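Local coordinates for transcriptional regulator ZitR (PDB 6FI9), which represses expression of the zit zinc-uptake operon when zinc is present, binding two palindromic operator sites in the promoter as a homodimeric winged helix-turn-helix regulator of the MarR family, at residues 39-42 against 43-47; 93-96 against 97-101. The protein carries 3 engineered substitutions. All blocks are in the same frame, centred on the assembly; numbering follows the deposited sequence.

Contact 1. Residues 39-42 against 43-47. With ZN (zinc ion), chain J.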
loop_
_atom_site.group_PDB
_atom_site.type_symbol
_atom_site.label_atom_id
_atom_site.label_comp_id
_atom_site.label_asym_id
_atom_site.label_seq_id
_atom_site.Cartn_x
_atom_site.Cartn_y
_atom_site.Cartn_z
ATOM N N GLU A 39 15.308 4.769 -8.858
ATOM C CA GLU A 39 15.789 6.123 -8.587
ATOM C C GLU A 39 16.280 6.245 -7.153
ATOM O O GLU A 39 17.283 6.915 -6.905
ATOM C CB GLU A 39 14.708 7.162 -8.901
ATOM C CG GLU A 39 14.721 7.591 -10.359
ATOM C CD GLU A 39 13.770 8.707 -10.743
ATOM O OE1 GLU A 39 13.700 9.719 -10.007
ATOM O OE2 GLU A 39 13.110 8.581 -11.802
ATOM N N HIS A 40 15.601 5.556 -6.221
ATOM C CA HIS A 40 15.967 5.557 -4.807
ATOM C C HIS A 40 17.302 4.850 -4.560
ATOM O O HIS A 40 18.054 5.278 -3.682
ATOM C CB HIS A 40 14.840 4.978 -3.933
ATOM C CG HIS A 40 15.087 5.144 -2.467
ATOM N ND1 HIS A 40 15.025 6.385 -1.862
ATOM C CD2 HIS A 40 15.431 4.221 -1.541
ATOM C CE1 HIS A 40 15.326 6.178 -0.592
ATOM N NE2 HIS A 40 15.578 4.891 -0.352
ATOM N N ILE A 41 17.610 3.793 -5.345
ATOM C CA ILE A 41 18.879 3.065 -5.244
ATOM C C ILE A 41 20.032 4.044 -5.543
ATOM O O ILE A 41 21.028 4.052 -4.821
ATOM C CB ILE A 41 18.888 1.786 -6.137
ATOM C CG1 ILE A 41 17.907 0.730 -5.595
ATOM C CG2 ILE A 41 20.292 1.177 -6.251
ATOM C CD1 ILE A 41 17.305 -0.227 -6.638
ATOM N N LEU A 42 19.851 4.915 -6.559
ATOM C CA LEU A 42 20.828 5.938 -6.952
ATOM C C LEU A 42 21.027 6.984 -5.850
ATOM O O LEU A 42 22.142 7.467 -5.660
ATOM C CB LEU A 42 20.400 6.636 -8.257
ATOM C CG LEU A 42 20.219 5.765 -9.500
ATOM C CD1 LEU A 42 19.396 6.490 -10.546
ATOM C CD2 LEU A 42 21.558 5.341 -10.082
ATOM N N MET A 43 19.942 7.316 -5.126
ATOM C CA MET A 43 19.924 8.289 -4.035
ATOM C C MET A 43 20.799 7.846 -2.848
ATOM O O MET A 43 21.620 8.640 -2.384
ATOM C CB MET A 43 18.470 8.562 -3.607
ATOM C CG MET A 43 18.317 9.660 -2.589
ATOM S SD MET A 43 16.633 9.702 -1.945
ATOM C CE MET A 43 16.938 10.482 -0.385
ATOM N N ILE A 44 20.627 6.587 -2.372
ATOM C CA ILE A 44 21.388 6.015 -1.246
ATOM C C ILE A 44 22.852 5.742 -1.619
ATOM O O ILE A 44 23.718 5.782 -0.745
ATOM C CB ILE A 44 20.710 4.773 -0.588
ATOM C CG1 ILE A 44 20.422 3.645 -1.603
ATOM C CG2 ILE A 44 19.453 5.174 0.186
ATOM C CD1 ILE A 44 20.574 2.242 -1.048
ATOM N N LEU A 45 23.121 5.472 -2.913
ATOM C CA LEU A 45 24.469 5.223 -3.434
ATOM C C LEU A 45 25.278 6.515 -3.599
ATOM O O LEU A 45 26.510 6.466 -3.612
ATOM C CB LEU A 45 24.422 4.451 -4.766
ATOM C CG LEU A 45 24.179 2.946 -4.674
ATOM C CD1 LEU A 45 23.827 2.378 -6.020
ATOM C CD2 LEU A 45 25.389 2.220 -4.128
ATOM N N ALA A 46 24.582 7.663 -3.729
ATOM C CA ALA A 46 25.188 8.986 -3.883
ATOM C C ALA A 46 25.902 9.421 -2.603
ATOM O O ALA A 46 27.052 9.859 -2.668
ATOM C CB ALA A 46 24.123 10.004 -4.264
ATOM N N ALA A 47 25.231 9.277 -1.443
ATOM C CA ALA A 47 25.774 9.646 -0.135
ATOM C C ALA A 47 26.859 8.674 0.324
ATOM O O ALA A 47 27.942 9.116 0.715
ATOM C CB ALA A 47 24.657 9.725 0.897
HETATM ZN ZN ZN J . 12.712 11.609 -9.047
#
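His-40 and Met-43 both hold CG anti to the backbone N (chi1 -172° and -174°), which sends the imidazole and the extended thioether off the same flank of helix 36-47 in the winged helix-turn-helix domain. There SD of Met-43 lies 3.7 Å from ND1 of His-40, the two side chains crossing in a sulfur-aromatic contact oblique to the ring. Ile-44, one turn on from His-40, crosses that side chain at about a right angle and brings its CG2 to 3.9 Å from NE2 of His-40. A different face carries Ile-41 and Leu-45, which lie side by side and point the same way, CG2 of Ile-41 being 3.7 Å from CD1 of Leu-45; Ile-41 also packs on helices 52-59 and 63-75. The helix is held by main-chain bonds from Met-43 N to Glu-39 O, from Ile-44 N to His-40 O and from Leu-45 N to Ile-41 O, while that from Ala-46 N to Leu-42 O is weak. Two adjacent residues of this turn serve two different zinc sites: His-40 joins Glu-22, His-106 and His-110, whereas Glu-39 joins Cys-28 and Glu-105. Ser-30 OG hydrogen-bonds the metal-binding oxygen of Glu-39 as a second-shell partner, and that carboxylate oxygen, OE1 of Glu-39, sits 2.3 Å from its zinc ion.

Contact 2. Residues 93-96 against 97-101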
loop_
_atom_site.group_PDB
_atom_site.type_symbol
_atom_site.label_atom_id
_atom_site.label_comp_id
_atom_site.label_asym_id
_atom_site.label_seq_id
_atom_site.Cartn_x
_atom_site.Cartn_y
_atom_site.Cartn_z
ATOM N N TRP A 93 29.086 -1.108 -4.958
ATOM C CA TRP A 93 28.504 -0.292 -6.015
ATOM C C TRP A 93 28.812 1.185 -5.859
ATOM O O TRP A 93 28.674 1.746 -4.768
ATOM C CB TRP A 93 27.003 -0.549 -6.137
ATOM C CG TRP A 93 26.695 -1.939 -6.605
ATOM C CD1 TRP A 93 26.409 -3.023 -5.828
ATOM C CD2 TRP A 93 26.731 -2.411 -7.955
ATOM N NE1 TRP A 93 26.232 -4.137 -6.614
ATOM C CE2 TRP A 93 26.420 -3.789 -7.926
ATOM C CE3 TRP A 93 26.984 -1.799 -9.196
ATOM C CZ2 TRP A 93 26.337 -4.561 -9.091
ATOM C CZ3 TRP A 93 26.896 -2.562 -10.349
ATOM C CH2 TRP A 93 26.574 -3.926 -10.292
ATOM N N SER A 94 29.259 1.805 -6.960
ATOM C CA SER A 94 29.619 3.220 -7.037
ATOM C C SER A 94 28.715 3.946 -8.023
ATOM O O SER A 94 28.212 3.336 -8.973
ATOM C CB SER A 94 31.082 3.379 -7.447
ATOM O OG SER A 94 31.965 2.786 -6.508
ATOM N N LEU A 95 28.506 5.249 -7.794
ATOM C CA LEU A 95 27.661 6.082 -8.646
ATOM C C LEU A 95 28.486 6.779 -9.732
ATOM O O LEU A 95 29.572 7.292 -9.449
ATOM C CB LEU A 95 26.904 7.112 -7.785
ATOM C CG LEU A 95 25.572 7.604 -8.333
ATOM C CD1 LEU A 95 24.456 6.625 -8.020
ATOM C CD2 LEU A 95 25.229 8.965 -7.773
ATOM N N THR A 96 27.971 6.787 -10.974
ATOM C CA THR A 96 28.635 7.443 -12.107
ATOM C C THR A 96 28.238 8.928 -12.160
ATOM O O THR A 96 27.384 9.361 -11.381
ATOM C CB THR A 96 28.352 6.702 -13.435
ATOM O OG1 THR A 96 26.975 6.844 -13.790
ATOM C CG2 THR A 96 28.752 5.231 -13.400
ATOM N N GLU A 97 28.848 9.703 -13.081
ATOM C CA GLU A 97 28.556 11.129 -13.251
ATOM C C GLU A 97 27.199 11.348 -13.915
ATOM O O GLU A 97 26.593 12.404 -13.731
ATOM C CB GLU A 97 29.672 11.840 -14.032
ATOM C CG GLU A 97 31.040 11.798 -13.366
ATOM C CD GLU A 97 31.199 12.591 -12.082
ATOM O OE1 GLU A 97 31.014 13.830 -12.117
ATOM O OE2 GLU A 97 31.521 11.974 -11.040
ATOM N N LYS A 98 26.727 10.336 -14.672
ATOM C CA LYS A 98 25.447 10.318 -15.388
ATOM C C LYS A 98 24.261 10.235 -14.414
ATOM O O LYS A 98 23.191 10.777 -14.704
ATOM C CB LYS A 98 25.408 9.116 -16.353
ATOM C CG LYS A 98 24.406 9.243 -17.493
ATOM C CD LYS A 98 23.561 7.988 -17.629
ATOM C CE LYS A 98 22.478 8.137 -18.670
ATOM N NZ LYS A 98 21.438 7.078 -18.549
ATOM N N ALA A 99 24.452 9.539 -13.276
ATOM C CA ALA A 99 23.430 9.320 -12.261
ATOM C C ALA A 99 23.295 10.437 -11.227
ATOM O O ALA A 99 22.213 10.589 -10.661
ATOM C CB ALA A 99 23.678 7.998 -11.569
ATOM N N ILE A 100 24.373 11.220 -10.990
ATOM C CA ILE A 100 24.447 12.318 -10.007
ATOM C C ILE A 100 23.195 13.259 -10.052
ATOM O O ILE A 100 22.605 13.442 -8.987
ATOM C CB ILE A 100 25.805 13.091 -10.080
ATOM C CG1 ILE A 100 26.952 12.210 -9.518
ATOM C CG2 ILE A 100 25.751 14.452 -9.353
ATOM C CD1 ILE A 100 28.388 12.690 -9.792
ATOM N N PRO A 101 22.722 13.817 -11.202
ATOM C CA PRO A 101 21.526 14.683 -11.147
ATOM C C PRO A 101 20.223 13.957 -10.804
ATOM O O PRO A 101 19.329 14.572 -10.219
ATOM C CB PRO A 101 21.468 15.314 -12.547
ATOM C CG PRO A 101 22.807 15.046 -13.166
ATOM C CD PRO A 101 23.251 13.750 -12.580
#
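From Leu-95 to Thr-96 the backbone remains extended, closing strand 92-95, and at Glu-97 (phi -73°, psi -24°) it swings into helical angles that lead to helix 100-122. This is a strand-to-helix turn, running from the second strand of the wing to the long helix that follows it. A weak hydrogen bond spans the bend, from Ala-99 N to Thr-96 O at 3.5 Å. The same carbonyl oxygen, Thr-96 O, is met by CG1 of Ile-100 at 3.4 Å. Leu-95, with CG anti to its own N (chi1 -153°), directs its isobutyl end forward along the chain: CG of Leu-95 packs 3.8 Å from CB of Ala-99, and CD2 of Leu-95 reaches CG1 of Ile-100 at 4.1 Å, those two side chains meeting at a slant. Thr-96 OG1 passes 3.8 Å from CB of Lys-98, but lies within hydrogen-bonding range of the main-chain oxygens of Leu-78, the stronger partner, and Glu-77, which must share or alternate for its one proton. The ammonium group of Lys-98 likewise turns back, to the carbonyl of Gln-76, so both polar ends tie the turn to the segment between helix 63-75 and strand 79-82. Backbone bonds of Ser-94 with Lys-80 and of Thr-96 with Leu-78 pair this end of the wing with strand 79-82 and the residue just before it, while Leu-95 and Ala-99 face helix 36-47.

Contact 1 and contact 2 have centres about 9 Å apart and meet directly, although far apart in sequence. Leu-42 makes two of the contacts: its CD2 lies 3.7 Å from CB of Ala-99, and its carbonyl oxygen is 3.4 Å from CD1 of Leu-95. Further along helix 36-47, Leu-45 CD2 lies 3.4 Å from Trp-93 O, and Ala-46 CB packs 3.8 Å from CD2 of Leu-95. Zinc belongs to contact 1, with the side chain of Ala-99 about 12 Å from a bound zinc ion. Helix 100-122, entered through contact 2, nevertheless supplies Glu-105, His-106 and His-110, so both zinc sites span helices 36-47 and 100-122, consistent with zinc influencing the DNA-binding domain.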